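Local structure of peptidoglycan D,D-transpeptidase PbpA (Mycobacterium tuberculosis, 3UN7) at residues G173-P176 with A177-T181. The protein probably acts as a peptidoglycan D,D-transpeptidase that cross-links the cell wall and helps regulate cell length in Mycobacterium tuberculosis. Residues are numbered along the deposited sequence; the frame is centred on the assembly and turned at random.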
loop_
_atom_site.group_PDB
_atom_site.type_symbol
_atom_site.label_atom_id
_atom_site.label_comp_id
_atom_site.label_asym_id
_atom_site.label_seq_id
_atom_site.Cartn_x
_atom_site.Cartn_y
_atom_site.Cartn_z
ATOM N N GLY A 173 22.915 3.569 1.722
ATOM C CA GLY A 173 23.118 2.143 1.941
ATOM C C GLY A 173 23.370 1.772 3.389
ATOM O O GLY A 173 22.962 0.695 3.845
ATOM N N ASP A 174 24.041 2.669 4.108
ATOM C CA ASP A 174 24.418 2.447 5.495
ATOM C C ASP A 174 23.344 2.931 6.467
ATOM O O ASP A 174 23.348 2.532 7.628
ATOM C CB ASP A 174 25.763 3.123 5.802
ATOM C CG ASP A 174 26.953 2.390 5.189
ATOM O OD1 ASP A 174 26.787 1.255 4.684
ATOM O OD2 ASP A 174 28.065 2.960 5.209
ATOM N N ASN A 175 22.429 3.778 5.987
ATOM C CA ASN A 175 21.318 4.284 6.784
ATOM C C ASN A 175 20.410 3.140 7.237
ATOM O O ASN A 175 19.766 2.486 6.405
ATOM C CB ASN A 175 20.518 5.335 5.991
ATOM C CG ASN A 175 19.448 6.045 6.831
ATOM O OD1 ASN A 175 18.844 5.464 7.730
ATOM N ND2 ASN A 175 19.213 7.311 6.527
ATOM N N PRO A 176 20.347 2.894 8.558
ATOM C CA PRO A 176 19.584 1.737 9.032
ATOM C C PRO A 176 18.073 1.831 8.784
ATOM O O PRO A 176 17.392 0.804 8.773
ATOM C CB PRO A 176 19.899 1.690 10.539
ATOM C CG PRO A 176 20.334 3.067 10.885
ATOM C CD PRO A 176 20.952 3.662 9.664
ATOM N N ALA A 177 17.554 3.039 8.577
ATOM C CA ALA A 177 16.139 3.212 8.186
ATOM C C ALA A 177 15.847 2.919 6.690
ATOM O O ALA A 177 14.689 2.988 6.246
ATOM C CB ALA A 177 15.648 4.606 8.574
ATOM N N SER A 178 16.893 2.604 5.924
ATOM C CA SER A 178 16.767 2.228 4.504
ATOM C C SER A 178 15.806 3.106 3.686
ATOM O O SER A 178 14.788 2.633 3.200
ATOM C CB SER A 178 16.387 0.745 4.371
ATOM O OG SER A 178 16.585 0.325 3.030
ATOM N N PRO A 179 16.129 4.393 3.521
ATOM C CA PRO A 179 15.209 5.278 2.777
ATOM C C PRO A 179 15.094 4.950 1.283
ATOM O O PRO A 179 14.130 5.350 0.642
ATOM C CB PRO A 179 15.786 6.668 3.010
ATOM C CG PRO A 179 17.215 6.437 3.315
ATOM C CD PRO A 179 17.336 5.103 3.978
ATOM N N LEU A 180 16.046 4.189 0.746
ATOM C CA LEU A 180 15.950 3.720 -0.628
ATOM C C LEU A 180 14.797 2.733 -0.820
ATOM O O LEU A 180 14.275 2.574 -1.926
ATOM C CB LEU A 180 17.283 3.101 -1.066
ATOM C CG LEU A 180 18.405 4.101 -1.402
ATOM C CD1 LEU A 180 19.717 3.351 -1.606
ATOM C CD2 LEU A 180 18.073 4.914 -2.661
ATOM N N THR A 181 14.414 2.043 0.252
ATOM C CA THR A 181 13.349 1.044 0.161
ATOM C C THR A 181 12.002 1.714 -0.161
ATOM O O THR A 181 11.616 2.718 0.467
ATOM C CB THR A 181 13.281 0.171 1.440
ATOM O OG1 THR A 181 14.567 -0.420 1.668
ATOM C CG2 THR A 181 12.257 -0.959 1.298
#
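N175 folds its side chain forward onto A177 and P179, an instructive case of an asparagine that bonds to the chain ahead just as it leaves a helix. Its amide oxygen OD1 accepts the backbone N-H of A177 at 2.9 Å, closing an Asx turn. The bond is moderately bent (143° at the hydrogen), and the donor stands slightly off the plane of the amide. With CG swung opposite the backbone N of N175 (chi1 -172°) and beside its carbonyl carbon, OD1 is carried towards the chain that follows. The backbone joins in: S178 N donates to N175 O over 2.9 Å, so the Asx turn shares its residues with a type I beta turn, P176 and A177 occupying its two central positions.

The tight side lies where CD of P179 sits over the face of the amide, 3.7 Å from CG of N175, while ND2 lies 3.9 Å from CG of the same proline. P179 is buried, and its other neighbours include L172 of helix 162-174, so the chain doubles back against the helix it has just left. Within the transpeptidase domain, two consecutive type I turns lead from that helix into the loop running towards helix 196-205. S178, in a left-handed backbone conformation, links the first turn to the second, closed by T181 N to S178 O at 3.0 Å. Across that turn the hydroxyls of S178 and T181 share a short hydrogen bond, OG to OG1, of 2.5 Å. R183 grips the carbonyl oxygens of A177 and S178, and T181 O is bonded to S148 on strand 143-149. The loose side belongs to P176, exposed and with its CB directed away from the following residues, although that atom still touches A177 N.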